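Catalase-3 (Neurospora crassa, PDB 4AJ9) catalyses the breakdown of hydrogen peroxide into oxygen and water at a heme group, probably protecting cells from peroxide damage. Local coordinates at residues Q325-Q329 / F365-N371; D1-R5 / R314-N318; A86-L90 / F126-E130. One frame throughout, in Å; residues are numbered along the deposited sequence.

Interaction 1: residues Q325-Q329 / F365-N371; sequences QISFQ and FEQLPIN. With HEM (protoporphyrin IX containing Fe), chain Y.
Gln325 crosses Leu368 at about a right angle, its OE1 4.0 Å from Leu368 CD1, where two loops of the catalase beta-barrel domain meet beside the heme propionates. The loop 365-371 follows helix 343-360, which carries Tyr352, the probable axial ligand of the heme iron. Next along, Ile326 sends CG1 anti to its backbone N (chi1 -163°), which carries CD1 to 3.8 Å from Ile370 CG1, again with the two side chains crossed.

At Ser327 the side-chain amide of Asn371 ties the two loops together. The backbone N of Ser327 donates to Asn371 OD1 at 2.9 Å, almost straight (162°), in the carbonyl plane and on a lone pair. At the other end of that carboxamide, Asn371 ND2 bonds to Phe365 O at 3.0 Å, coming from 46° above the carbonyl plane, while Leu368 N reaches the same oxygen from the opposite face. A weak bond from ND2 also goes to Ser327 OG, whose stronger partner is Gln356; Arg125 is a second partner of OD1. A leucine in place of Asn371 would probably leave the buried Ser327 N without its acceptor and Phe365 O with one donor fewer.

Phe328 turns away from the other loop and brings CD2, at its ring edge, to 3.3 Å from heme O1A. Gln329 points back, NE2 at the edge of the Phe365 ring. Two waters join it to Glu366, whose OE2 also bonds to His332; the first accepts from Gln329 NE2 at 2.8 Å and donates to both Ser327 O and Glu366 OE1.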
# COMPACT_ATOMS: atom_id res chain seq x y z
N GLN C 325 2.95 16.15 2.88
CA GLN C 325 3.21 15.36 1.68
C GLN C 325 4.52 15.68 0.96
O GLN C 325 5.02 14.85 0.22
CB GLN C 325 2.05 15.45 0.69
CG GLN C 325 0.81 14.67 1.12
CD GLN C 325 -0.19 14.44 -0.03
OE1 GLN C 325 -0.65 13.31 -0.24
NE2 GLN C 325 -0.53 15.49 -0.74
N ILE C 326 5.09 16.86 1.16
CA ILE C 326 6.32 17.18 0.43
C ILE C 326 7.43 16.15 0.73
O ILE C 326 7.62 15.74 1.87
CB ILE C 326 6.82 18.62 0.68
CG1 ILE C 326 7.83 19.01 -0.41
CG2 ILE C 326 7.37 18.77 2.11
CD1 ILE C 326 8.26 20.51 -0.40
N SER C 327 8.13 15.74 -0.32
CA SER C 327 9.10 14.64 -0.24
C SER C 327 10.47 15.15 -0.66
O SER C 327 10.76 15.23 -1.87
CB SER C 327 8.69 13.52 -1.21
OG SER C 327 7.43 12.96 -0.87
N PHE C 328 11.32 15.49 0.30
CA PHE C 328 12.66 15.99 -0.01
C PHE C 328 13.60 14.84 -0.34
O PHE C 328 13.39 13.71 0.11
CB PHE C 328 13.24 16.78 1.17
CG PHE C 328 12.58 18.11 1.41
CD1 PHE C 328 13.00 19.25 0.72
CD2 PHE C 328 11.57 18.24 2.36
CE1 PHE C 328 12.39 20.47 0.95
CE2 PHE C 328 10.97 19.47 2.58
CZ PHE C 328 11.39 20.58 1.88
N GLN C 329 14.63 15.13 -1.14
CA GLN C 329 15.67 14.15 -1.48
C GLN C 329 16.99 14.86 -1.79
O GLN C 329 17.02 15.77 -2.62
CB GLN C 329 15.29 13.37 -2.73
CG GLN C 329 14.08 12.45 -2.66
CD GLN C 329 13.97 11.63 -3.93
OE1 GLN C 329 14.96 11.05 -4.38
NE2 GLN C 329 12.79 11.59 -4.53
N PHE C 365 4.78 9.78 -6.49
CA PHE C 365 4.76 10.88 -5.53
C PHE C 365 5.32 12.18 -6.11
O PHE C 365 5.00 13.27 -5.62
CB PHE C 365 5.54 10.50 -4.26
CG PHE C 365 6.89 9.94 -4.55
CD1 PHE C 365 7.98 10.77 -4.71
CD2 PHE C 365 7.07 8.56 -4.72
CE1 PHE C 365 9.23 10.25 -5.00
CE2 PHE C 365 8.30 8.04 -5.01
CZ PHE C 365 9.39 8.88 -5.16
N GLU C 366 6.14 12.10 -7.17
CA GLU C 366 6.65 13.35 -7.75
C GLU C 366 5.54 14.11 -8.50
O GLU C 366 5.73 15.26 -8.88
CB GLU C 366 7.87 13.14 -8.66
CG GLU C 366 9.08 12.45 -8.00
CD GLU C 366 9.88 13.35 -7.07
OE1 GLU C 366 9.30 14.12 -6.28
OE2 GLU C 366 11.13 13.29 -7.13
N GLN C 367 4.40 13.45 -8.70
CA GLN C 367 3.27 14.07 -9.38
C GLN C 367 2.37 14.89 -8.44
O GLN C 367 1.54 15.67 -8.91
CB GLN C 367 2.45 13.01 -10.13
CG GLN C 367 3.24 12.27 -11.20
CD GLN C 367 2.37 11.37 -12.06
OE1 GLN C 367 1.34 10.87 -11.62
NE2 GLN C 367 2.79 11.17 -13.31
N LEU C 368 2.54 14.74 -7.13
CA LEU C 368 1.76 15.53 -6.19
C LEU C 368 2.06 17.01 -6.41
O LEU C 368 3.20 17.38 -6.68
CB LEU C 368 2.08 15.13 -4.75
CG LEU C 368 1.71 13.69 -4.40
CD1 LEU C 368 2.22 13.32 -3.01
CD2 LEU C 368 0.19 13.50 -4.48
N PRO C 369 1.04 17.86 -6.29
CA PRO C 369 1.27 19.29 -6.59
C PRO C 369 2.51 19.86 -5.89
O PRO C 369 3.29 20.57 -6.53
CB PRO C 369 -0.01 19.95 -6.07
CG PRO C 369 -1.07 18.87 -6.27
CD PRO C 369 -0.35 17.59 -5.90
N ILE C 370 2.70 19.55 -4.62
CA ILE C 370 3.82 20.15 -3.87
C ILE C 370 5.18 19.59 -4.30
O ILE C 370 6.21 20.25 -4.12
CB ILE C 370 3.63 20.01 -2.32
CG1 ILE C 370 4.64 20.88 -1.56
CG2 ILE C 370 3.73 18.55 -1.90
CD1 ILE C 370 4.34 22.39 -1.62
N ASN C 371 5.19 18.39 -4.89
CA ASN C 371 6.43 17.79 -5.39
C ASN C 371 6.74 18.10 -6.86
O ASN C 371 7.88 17.96 -7.30
CB ASN C 371 6.41 16.28 -5.18
CG ASN C 371 6.65 15.90 -3.74
OD1 ASN C 371 7.43 16.55 -3.04
ND2 ASN C 371 5.98 14.85 -3.28
CHA HEM Y . 14.55 13.08 6.60
CHB HEM Y . 18.49 15.88 7.17
CHC HEM Y . 21.25 11.90 7.34
CHD HEM Y . 17.47 9.23 5.91
C1A HEM Y . 15.36 14.19 6.79
C2A HEM Y . 14.92 15.58 6.89
C3A HEM Y . 16.01 16.35 7.06
C4A HEM Y . 17.17 15.48 7.05
CMA HEM Y . 16.07 17.88 7.22
CAA HEM Y . 13.44 16.06 6.86
CBA HEM Y . 13.05 16.59 5.49
CGA HEM Y . 11.64 17.12 5.58
O1A HEM Y . 10.71 16.49 5.02
O2A HEM Y . 11.44 18.19 6.22
C1B HEM Y . 19.59 15.05 7.21
C2B HEM Y . 20.98 15.47 7.22
C3B HEM Y . 21.75 14.37 7.29
C4B HEM Y . 20.87 13.23 7.29
CMB HEM Y . 21.41 16.96 7.20
CAB HEM Y . 23.29 14.26 7.31
CBB HEM Y . 24.05 15.22 6.76
C1C HEM Y . 20.48 10.86 6.88
C2C HEM Y . 20.96 9.54 6.49
C3C HEM Y . 19.90 8.82 6.12
C4C HEM Y . 18.73 9.65 6.22
CMC HEM Y . 22.43 9.07 6.56
CAC HEM Y . 19.86 7.38 5.58
CBC HEM Y . 20.89 6.93 4.85
C1D HEM Y . 16.34 9.99 5.97
C2D HEM Y . 15.02 9.51 5.64
C3D HEM Y . 14.11 10.71 5.86
C4D HEM Y . 14.97 11.80 6.29
CMD HEM Y . 14.65 8.09 5.18
CAD HEM Y . 12.59 10.76 5.65
CBD HEM Y . 12.36 11.35 4.26
CGD HEM Y . 10.89 11.32 3.94
O1D HEM Y . 10.46 12.10 3.06
O2D HEM Y . 10.15 10.53 4.58
NA HEM Y . 16.74 14.18 6.89
NB HEM Y . 19.57 13.68 7.24
NC HEM Y . 19.11 10.89 6.70
ND HEM Y . 16.28 11.33 6.34
FE HEM Y . 17.94 12.57 6.70
O HOH W 1 10.64 13.30 -3.85
O HOH W 2 12.47 10.94 -7.65

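Interaction 2: residues D1-R5 / R314-N318; sequences DARQR and RNPMN
Arg314 and Asp1 form a salt bridge at the start of the chain: Arg314 NE lies 3.1 Å from Asp1 OD1. The bond is bent (135°): OD1 lies out of the guanidinium plane, and NE meets the carboxylate from above its plane, although the two planes are inclined by only 18°. Beside it Arg3 lays its aliphatic part along the other segment, CG 4.1 Å from Arg314 CB and CD 3.5 Å from Asn315 O. A bend at chi3 (74°) then turns its guanidinium across Met317, whose CB sits over one face, 3.5 Å from Arg3 NH2.

One shell out, a type I beta turn from Asp1 to Gln4 shapes the terminus, closed by Gln4 N to Asp1 O at 3.0 Å, with a weak bond from Arg3 N to Asp1 OD1. Lys7 pairs with the other carboxylate oxygen of Asp1, and Arg3 has its own acids in Glu10 and Glu322.

Glu322 belongs to helix 319-324, which Asn318 N-caps. The contact thus joins the N-terminal arm to the connection between strand 305-314 and that helix, with strand 68-77 alongside through His72 and helix 254-264 packed against Pro316 through Trp260.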
# COMPACT_ATOMS: atom_id res chain seq x y z
N ASP C 1 3.98 35.89 -5.49
CA ASP C 1 3.30 34.78 -4.83
C ASP C 1 3.93 33.43 -5.21
O ASP C 1 3.65 32.88 -6.28
CB ASP C 1 1.81 34.79 -5.14
CG ASP C 1 1.08 33.56 -4.60
OD1 ASP C 1 1.41 33.12 -3.48
OD2 ASP C 1 0.19 33.04 -5.31
N ALA C 2 4.77 32.90 -4.32
CA ALA C 2 5.48 31.65 -4.56
C ALA C 2 4.55 30.46 -4.77
O ALA C 2 4.96 29.46 -5.37
CB ALA C 2 6.47 31.35 -3.43
N ARG C 3 3.32 30.56 -4.27
CA ARG C 3 2.33 29.49 -4.42
C ARG C 3 1.53 29.56 -5.73
O ARG C 3 0.67 28.71 -5.96
CB ARG C 3 1.35 29.49 -3.24
CG ARG C 3 1.97 29.19 -1.89
CD ARG C 3 0.91 29.05 -0.79
NE ARG C 3 0.19 27.78 -0.88
CZ ARG C 3 -1.00 27.64 -1.46
NH1 ARG C 3 -1.62 28.69 -1.99
NH2 ARG C 3 -1.58 26.44 -1.51
N GLN C 4 1.80 30.55 -6.57
CA GLN C 4 1.01 30.77 -7.78
C GLN C 4 0.66 29.47 -8.52
O GLN C 4 -0.48 29.27 -8.94
CB GLN C 4 1.71 31.74 -8.73
CG GLN C 4 0.90 32.09 -9.97
CD GLN C 4 -0.38 32.85 -9.63
OE1 GLN C 4 -0.38 33.72 -8.75
NE2 GLN C 4 -1.47 32.52 -10.31
N ARG C 5 1.65 28.59 -8.67
CA ARG C 5 1.48 27.38 -9.48
C ARG C 5 0.46 26.43 -8.86
O ARG C 5 -0.14 25.61 -9.56
CB ARG C 5 2.83 26.67 -9.67
CG ARG C 5 3.33 25.98 -8.41
CD ARG C 5 4.78 25.54 -8.52
NE ARG C 5 5.25 24.98 -7.26
CZ ARG C 5 5.63 25.71 -6.22
NH1 ARG C 5 5.60 27.04 -6.30
NH2 ARG C 5 6.03 25.12 -5.10
N ARG C 314 4.94 33.01 2.37
CA ARG C 314 3.60 32.45 2.15
C ARG C 314 3.37 31.18 2.98
O ARG C 314 4.10 30.20 2.82
CB ARG C 314 3.34 32.14 0.67
CG ARG C 314 3.27 33.35 -0.26
CD ARG C 314 2.00 34.16 -0.06
NE ARG C 314 1.79 35.13 -1.13
CZ ARG C 314 2.27 36.37 -1.13
NH1 ARG C 314 2.98 36.82 -0.11
NH2 ARG C 314 2.02 37.17 -2.16
N ASN C 315 2.37 31.21 3.86
CA ASN C 315 1.96 30.02 4.59
C ASN C 315 1.25 29.05 3.66
O ASN C 315 0.69 29.47 2.66
CB ASN C 315 1.04 30.39 5.76
CG ASN C 315 1.80 30.97 6.94
OD1 ASN C 315 2.89 30.49 7.27
ND2 ASN C 315 1.26 32.02 7.55
N PRO C 316 1.27 27.75 3.98
CA PRO C 316 0.47 26.80 3.20
C PRO C 316 -1.03 27.02 3.39
O PRO C 316 -1.46 27.60 4.39
CB PRO C 316 0.86 25.44 3.79
CG PRO C 316 1.40 25.76 5.14
CD PRO C 316 2.10 27.07 4.99
N MET C 317 -1.81 26.55 2.41
CA MET C 317 -3.26 26.61 2.50
C MET C 317 -3.80 25.35 3.18
O MET C 317 -4.68 25.43 4.04
CB MET C 317 -3.87 26.78 1.10
CG MET C 317 -5.40 26.81 1.09
SD MET C 317 -6.08 27.10 -0.57
CE MET C 317 -5.79 28.87 -0.73
N ASN C 318 -3.29 24.19 2.77
CA ASN C 318 -3.57 22.94 3.46
C ASN C 318 -2.25 22.28 3.90
O ASN C 318 -1.43 21.89 3.07
CB ASN C 318 -4.37 21.99 2.55
CG ASN C 318 -4.81 20.71 3.28
OD1 ASN C 318 -4.15 19.68 3.21
ND2 ASN C 318 -5.95 20.79 3.96

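Interaction 3: residues A86-L90 / F126-E130; sequences AASFL and FYTDE
Phe89 and Phe126 meet ring to ring in the beta-barrel of the catalase domain, centroids 4.5 Å apart and planes inclined at 36°, too oblique for either a stack or an edge-to-face pair. Phe89 CE2 stands 3.6 Å above one face of the Phe126 ring, toward its rim. The Phe89 ring receives Phe126 on one face and Leu90 CG on the other, so it is sandwiched between aromatic and aliphatic carbon. Placing CG between the backbone N and the carbonyl carbon (chi1 78°) turns this ring toward the strand, and Thr128 CG2 meets it obliquely while touching Phe89 CB at 3.6 Å.

Here a loop leading into strand 96-104 packs on the end of strand 121-128, where the strand turns back antiparallel into strand 131-138 as a hairpin. Phe75 adds an edge-to-face pair with Phe126, and Phe133 another ring beside Phe89, making an aromatic cluster.

Beyond the rings the contact becomes polar. At the turn of the hairpin, Thr128 OG1 accepts from Glu130 N at 2.9 Å (148°), an ST turn; its other partner is Gly131 O. Asp129 and Glu130, next in the turn, both lie against Ser88. Ser88 OG is directed at Asp129 OD1 as a hydrogen-bond donor, but the modelled separation is so short that its exact length is doubtful. Glu130 reaches over extended, with its CD 3.5 Å from Ser88 CB, and its OE2 is paired with Arg416. Its OE1 is tied back to the loop by one water, which donates to Glu130 OE1 at 2.8 Å and accepts from Ser88 N at 2.9 Å.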
# COMPACT_ATOMS: atom_id res chain seq x y z
N ALA C 86 27.20 25.95 -13.10
CA ALA C 86 26.24 26.00 -14.20
C ALA C 86 24.80 25.99 -13.70
O ALA C 86 23.86 26.06 -14.51
CB ALA C 86 26.45 24.82 -15.15
N ALA C 87 24.61 25.88 -12.39
CA ALA C 87 23.26 25.83 -11.81
C ALA C 87 22.43 27.04 -12.25
O ALA C 87 22.80 28.18 -12.03
CB ALA C 87 23.33 25.76 -10.29
N SER C 88 21.29 26.76 -12.87
CA SER C 88 20.48 27.80 -13.49
C SER C 88 19.92 28.80 -12.48
O SER C 88 19.82 29.99 -12.77
CB SER C 88 19.33 27.16 -14.29
OG SER C 88 18.36 28.14 -14.63
N PHE C 89 19.57 28.33 -11.29
CA PHE C 89 18.97 29.23 -10.31
C PHE C 89 19.99 30.22 -9.75
O PHE C 89 19.63 31.19 -9.10
CB PHE C 89 18.25 28.45 -9.20
CG PHE C 89 19.17 27.86 -8.16
CD1 PHE C 89 19.91 26.71 -8.43
CD2 PHE C 89 19.27 28.43 -6.90
CE1 PHE C 89 20.74 26.16 -7.48
CE2 PHE C 89 20.09 27.88 -5.93
CZ PHE C 89 20.83 26.75 -6.22
N LEU C 90 21.27 29.98 -10.01
CA LEU C 90 22.32 30.90 -9.58
C LEU C 90 22.95 31.65 -10.76
O LEU C 90 24.00 32.27 -10.62
CB LEU C 90 23.39 30.14 -8.79
CG LEU C 90 22.89 29.55 -7.47
CD1 LEU C 90 23.89 28.56 -6.90
CD2 LEU C 90 22.60 30.66 -6.46
N PHE C 126 14.42 24.27 -4.09
CA PHE C 126 14.39 25.31 -5.11
C PHE C 126 13.68 24.71 -6.30
O PHE C 126 14.12 23.69 -6.82
CB PHE C 126 15.81 25.70 -5.54
CG PHE C 126 16.68 26.22 -4.43
CD1 PHE C 126 17.43 25.35 -3.66
CD2 PHE C 126 16.79 27.59 -4.20
CE1 PHE C 126 18.26 25.83 -2.64
CE2 PHE C 126 17.63 28.08 -3.19
CZ PHE C 126 18.36 27.20 -2.41
N TYR C 127 12.58 25.32 -6.72
CA TYR C 127 11.87 24.86 -7.89
C TYR C 127 12.46 25.59 -9.11
O TYR C 127 11.88 26.56 -9.61
CB TYR C 127 10.38 25.16 -7.75
CG TYR C 127 9.66 24.45 -6.62
CD1 TYR C 127 9.64 24.98 -5.32
CD2 TYR C 127 8.96 23.27 -6.85
CE1 TYR C 127 8.96 24.33 -4.29
CE2 TYR C 127 8.27 22.62 -5.84
CZ TYR C 127 8.28 23.15 -4.56
OH TYR C 127 7.60 22.49 -3.56
N THR C 128 13.63 25.13 -9.58
CA THR C 128 14.37 25.85 -10.62
C THR C 128 13.84 25.53 -12.00
O THR C 128 13.07 24.58 -12.18
CB THR C 128 15.88 25.51 -10.62
OG1 THR C 128 16.12 24.31 -11.38
CG2 THR C 128 16.40 25.34 -9.20
N ASP C 129 14.24 26.33 -12.99
CA ASP C 129 13.78 26.08 -14.35
C ASP C 129 14.55 24.92 -14.99
O ASP C 129 14.31 24.58 -16.14
CB ASP C 129 13.84 27.35 -15.20
CG ASP C 129 15.18 28.05 -15.09
OD1 ASP C 129 16.19 27.36 -14.84
OD2 ASP C 129 15.22 29.30 -15.26
N GLU C 130 15.43 24.29 -14.22
CA GLU C 130 16.12 23.06 -14.66
C GLU C 130 15.91 21.92 -13.65
O GLU C 130 16.79 21.08 -13.44
CB GLU C 130 17.61 23.33 -14.95
CG GLU C 130 17.78 24.30 -16.12
CD GLU C 130 19.23 24.52 -16.56
OE1 GLU C 130 20.17 24.05 -15.89
OE2 GLU C 130 19.41 25.17 -17.61
O HOH W 3 20.74 23.90 -13.16

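In the fold
Interaction 1 lies on the same side of the chain's centre as each of the other two, and the centres are 15 to 20 Å apart. Along the chain, interaction 3 is nested within the long loop closed by interaction 2, and interaction 1 follows both. Helix 319-324 joins segment 314-318 to segment 325-329, linking interactions 2 and 1, which also both touch the second subunit. Strand 121-128 ties interaction 3 to both: Tyr127 probably hydrogen-bonds through OH to Ile370 O of interaction 1, and its ring takes a cation-pi contact from Arg5 of interaction 2. One residue of the barrel sheet thus meets both the N-terminal arm and the loops beside the heme.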